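Local coordinates for glycerophosphodiester phosphodiesterase (Thermotoga maritima, PDB 1O1Z), which belongs to the glycerophosphodiester phosphodiesterase family and, like its relatives, is built on a TIM-barrel fold, at residues Y25-I37 and K89-S101. Sequence-based numbering, arbitrary orientation. Where two conformers were deposited one is given.
Sequences YLENTLEAFMKAI and KITTLKEVFENVS
The CA atoms of L30 and V96 come within 6.5 Å where helix 30-37 passes helix 93-99, which runs in nearly the same direction, the two axes 10.4 Å apart and inclined at 30°. L30 buries the most surface against the other segment: with its CG beside the backbone N (chi1 -68°), it meets T91 at about a right angle, CD2 lying 3.5 Å from T91 OG1. L30 CD1 comes 3.9 Å from N99 ND2, an amide nitrogen already tied to the carbonyl oxygen of E95, four residues earlier. Deeper in, the F33 ring has V96 CG2 3.7 Å from CE2, an oblique approach, while T91 CG2 sits at the ring edge near its plane; side chains of strands 43-50 and 56-58 (V44, L46 and V58) also pack on F33. I37 and V100 extend the apolar seam. At the N-terminal end two waters join the backbones: one donates to N28 O and accepts from T91 N, the other donates to K89 O and accepts from L30 N. Both helices start at a threonine N-cap, T29 OG1 accepting from A32 N, and T92 with E95 forming a capping box. These are neighbouring helices on the outside of the TIM barrel, packed over its parallel strands.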
# COMPACT_ATOMS: atom_id res chain seq x y z
N TYR A 25 -8.31 -13.42 6.64
CA TYR A 25 -7.05 -14.06 6.95
C TYR A 25 -6.14 -13.08 7.67
O TYR A 25 -6.27 -11.86 7.53
CB TYR A 25 -6.39 -14.55 5.66
CG TYR A 25 -7.29 -15.51 4.92
CD1 TYR A 25 -7.36 -16.84 5.31
CD2 TYR A 25 -8.15 -15.06 3.92
CE1 TYR A 25 -8.23 -17.72 4.66
CE2 TYR A 25 -9.00 -15.93 3.27
CZ TYR A 25 -9.04 -17.25 3.64
OH TYR A 25 -9.93 -18.10 2.98
N LEU A 26 -5.19 -13.60 8.43
CA LEU A 26 -4.34 -12.74 9.23
C LEU A 26 -3.53 -11.77 8.36
O LEU A 26 -2.79 -12.17 7.45
CB LEU A 26 -3.42 -13.56 10.12
CG LEU A 26 -2.47 -12.77 11.02
CD1 LEU A 26 -3.25 -11.93 12.02
CD2 LEU A 26 -1.46 -13.68 11.73
N GLU A 27 -3.67 -10.48 8.66
CA GLU A 27 -3.06 -9.42 7.88
C GLU A 27 -1.58 -9.64 7.65
O GLU A 27 -0.82 -10.07 8.53
CB GLU A 27 -3.23 -8.08 8.56
CG GLU A 27 -2.69 -8.03 9.97
CD GLU A 27 -2.72 -6.62 10.50
OE1 GLU A 27 -3.81 -6.25 10.97
OE2 GLU A 27 -1.68 -5.92 10.45
N ASN A 28 -1.17 -9.30 6.44
CA ASN A 28 0.25 -9.26 6.08
C ASN A 28 0.97 -10.61 6.11
O ASN A 28 2.21 -10.66 6.13
CB ASN A 28 0.99 -8.17 6.87
CG ASN A 28 0.91 -6.81 6.24
OD1 ASN A 28 0.76 -6.68 5.01
ND2 ASN A 28 0.97 -5.77 7.06
N THR A 29 0.21 -11.70 6.07
CA THR A 29 0.80 -13.05 5.96
C THR A 29 0.75 -13.56 4.54
O THR A 29 -0.07 -13.10 3.72
CB THR A 29 0.06 -14.07 6.84
OG1 THR A 29 -1.33 -14.19 6.43
CG2 THR A 29 0.07 -13.66 8.30
N LEU A 30 1.57 -14.57 4.24
CA LEU A 30 1.56 -15.13 2.90
C LEU A 30 0.18 -15.66 2.56
O LEU A 30 -0.28 -15.51 1.44
CB LEU A 30 2.59 -16.24 2.71
CG LEU A 30 4.05 -15.84 2.75
CD1 LEU A 30 4.93 -17.09 2.66
CD2 LEU A 30 4.36 -14.88 1.61
N GLU A 31 -0.48 -16.31 3.52
CA GLU A 31 -1.82 -16.80 3.31
C GLU A 31 -2.76 -15.67 2.91
O GLU A 31 -3.49 -15.80 1.93
CB GLU A 31 -2.35 -17.51 4.57
CG GLU A 31 -3.77 -18.02 4.42
CD GLU A 31 -4.30 -18.63 5.70
OE1 GLU A 31 -4.12 -18.02 6.77
OE2 GLU A 31 -4.94 -19.69 5.61
N ALA A 32 -2.72 -14.55 3.63
CA ALA A 32 -3.62 -13.43 3.29
C ALA A 32 -3.35 -12.90 1.87
O ALA A 32 -4.28 -12.61 1.12
CB ALA A 32 -3.49 -12.33 4.30
N PHE A 33 -2.08 -12.80 1.49
CA PHE A 33 -1.75 -12.31 0.15
C PHE A 33 -2.21 -13.29 -0.92
O PHE A 33 -2.83 -12.91 -1.90
CB PHE A 33 -0.26 -12.05 -0.01
CG PHE A 33 0.31 -11.05 0.96
CD1 PHE A 33 -0.29 -9.82 1.14
CD2 PHE A 33 1.50 -11.29 1.65
CE1 PHE A 33 0.23 -8.88 2.01
CE2 PHE A 33 2.01 -10.36 2.53
CZ PHE A 33 1.39 -9.16 2.71
N MET A 34 -1.92 -14.58 -0.72
CA MET A 34 -2.32 -15.61 -1.70
C MET A 34 -3.85 -15.67 -1.84
O MET A 34 -4.36 -15.81 -2.95
CB MET A 34 -1.70 -16.96 -1.34
CG MET A 34 -0.15 -16.93 -1.44
SD MET A 34 0.55 -18.65 -1.19
CE MET A 34 0.21 -18.90 0.53
N LYS A 35 -4.56 -15.56 -0.73
CA LYS A 35 -6.02 -15.61 -0.75
C LYS A 35 -6.65 -14.39 -1.45
O LYS A 35 -7.70 -14.51 -2.08
CB LYS A 35 -6.59 -15.76 0.67
CG LYS A 35 -6.34 -17.12 1.30
CD LYS A 35 -7.20 -18.18 0.69
CE LYS A 35 -6.80 -19.56 1.19
NZ LYS A 35 -7.58 -20.61 0.49
N ALA A 36 -6.00 -13.23 -1.36
CA ALA A 36 -6.47 -12.05 -2.10
C ALA A 36 -6.39 -12.30 -3.59
O ALA A 36 -7.30 -12.00 -4.33
CB ALA A 36 -5.64 -10.83 -1.72
N ILE A 37 -5.28 -12.87 -4.03
CA ILE A 37 -5.08 -13.16 -5.46
C ILE A 37 -6.05 -14.24 -5.92
O ILE A 37 -6.66 -14.14 -7.00
CB ILE A 37 -3.60 -13.55 -5.73
CG1 ILE A 37 -2.62 -12.46 -5.29
CG2 ILE A 37 -3.41 -13.92 -7.21
CD1 ILE A 37 -2.93 -11.08 -5.81
N LYS A 89 4.61 -17.06 11.01
CA LYS A 89 3.57 -16.28 10.32
C LYS A 89 4.11 -14.99 9.73
O LYS A 89 3.61 -14.52 8.71
CB LYS A 89 2.39 -15.97 11.25
CG LYS A 89 1.61 -17.21 11.57
CD LYS A 89 0.43 -16.91 12.48
CE LYS A 89 -0.42 -18.15 12.73
NZ LYS A 89 0.30 -19.19 13.52
N ILE A 90 5.11 -14.38 10.35
CA ILE A 90 5.69 -13.17 9.78
C ILE A 90 6.48 -13.55 8.55
O ILE A 90 7.11 -14.59 8.52
CB ILE A 90 6.55 -12.42 10.79
CG1 ILE A 90 6.79 -10.99 10.30
CG2 ILE A 90 7.84 -13.14 11.08
CD1 ILE A 90 7.42 -10.09 11.39
N THR A 91 6.40 -12.72 7.52
CA THR A 91 7.10 -12.97 6.28
C THR A 91 7.99 -11.81 5.86
O THR A 91 8.00 -10.76 6.46
CB THR A 91 6.08 -13.37 5.18
OG1 THR A 91 6.76 -13.89 4.02
CG2 THR A 91 5.26 -12.23 4.69
N THR A 92 8.81 -12.08 4.86
CA THR A 92 9.75 -11.09 4.33
C THR A 92 9.27 -10.67 2.96
O THR A 92 8.52 -11.37 2.29
CB THR A 92 11.12 -11.67 4.20
OG1 THR A 92 11.12 -12.78 3.30
CG2 THR A 92 11.62 -12.24 5.57
N LEU A 93 9.73 -9.51 2.52
CA LEU A 93 9.38 -9.06 1.18
C LEU A 93 9.86 -10.05 0.11
O LEU A 93 9.13 -10.34 -0.84
CB LEU A 93 9.92 -7.65 0.95
CG LEU A 93 9.56 -7.03 -0.38
CD1 LEU A 93 8.02 -6.89 -0.49
CD2 LEU A 93 10.25 -5.68 -0.53
N LYS A 94 11.07 -10.57 0.29
CA LYS A 94 11.58 -11.61 -0.59
C LYS A 94 10.60 -12.79 -0.76
O LYS A 94 10.33 -13.26 -1.90
CB LYS A 94 12.92 -12.13 -0.06
CG LYS A 94 13.48 -13.37 -0.78
CD LYS A 94 14.85 -13.75 -0.22
CE LYS A 94 15.41 -15.00 -0.90
NZ LYS A 94 14.61 -16.21 -0.54
N GLU A 95 10.06 -13.28 0.35
CA GLU A 95 9.10 -14.39 0.33
C GLU A 95 7.78 -14.03 -0.36
O GLU A 95 7.19 -14.85 -1.07
CB GLU A 95 8.86 -14.90 1.75
CG GLU A 95 10.07 -15.59 2.32
CD GLU A 95 9.92 -16.01 3.76
OE1 GLU A 95 9.61 -15.15 4.62
OE2 GLU A 95 10.11 -17.21 4.03
N VAL A 96 7.32 -12.79 -0.19
CA VAL A 96 6.11 -12.36 -0.90
C VAL A 96 6.33 -12.44 -2.41
O VAL A 96 5.47 -12.94 -3.13
CB VAL A 96 5.66 -10.96 -0.47
CG1 VAL A 96 4.46 -10.52 -1.27
CG2 VAL A 96 5.34 -10.94 1.02
N PHE A 97 7.48 -11.95 -2.87
CA PHE A 97 7.77 -11.98 -4.31
C PHE A 97 7.80 -13.42 -4.84
O PHE A 97 7.38 -13.66 -5.97
CB PHE A 97 9.13 -11.33 -4.61
CG PHE A 97 9.19 -9.83 -4.48
CD1 PHE A 97 8.09 -9.05 -4.19
CD2 PHE A 97 10.40 -9.19 -4.67
CE1 PHE A 97 8.21 -7.66 -4.10
CE2 PHE A 97 10.50 -7.83 -4.58
CZ PHE A 97 9.42 -7.07 -4.31
N GLU A 98 8.26 -14.37 -4.02
CA GLU A 98 8.29 -15.78 -4.43
C GLU A 98 6.90 -16.41 -4.54
O GLU A 98 6.73 -17.43 -5.22
CB GLU A 98 9.15 -16.57 -3.42
CG GLU A 98 10.62 -16.23 -3.53
CD GLU A 98 11.48 -16.72 -2.37
OE1 GLU A 98 10.95 -17.30 -1.40
OE2 GLU A 98 12.71 -16.52 -2.44
N ASN A 99 5.91 -15.82 -3.87
CA ASN A 99 4.56 -16.37 -3.77
C ASN A 99 3.42 -15.60 -4.47
O ASN A 99 2.27 -16.07 -4.51
CB ASN A 99 4.25 -16.60 -2.30
CG ASN A 99 5.06 -17.75 -1.73
OD1 ASN A 99 4.74 -18.92 -2.00
ND2 ASN A 99 6.12 -17.44 -0.99
N VAL A 100 3.75 -14.44 -5.03
CA VAL A 100 2.80 -13.62 -5.76
C VAL A 100 3.38 -13.35 -7.15
O VAL A 100 4.48 -12.82 -7.28
CB VAL A 100 2.54 -12.27 -5.04
CG1 VAL A 100 1.60 -11.37 -5.86
CG2 VAL A 100 1.94 -12.53 -3.65
N SER A 101 2.65 -13.78 -8.17
CA SER A 101 3.07 -13.63 -9.55
C SER A 101 3.30 -12.16 -9.89
O SER A 101 2.55 -11.30 -9.46
CB SER A 101 1.99 -14.20 -10.48
OG SER A 101 2.16 -13.75 -11.82
O HOH W 1 4.38 -10.72 7.74
O HOH W 2 3.16 -15.75 6.37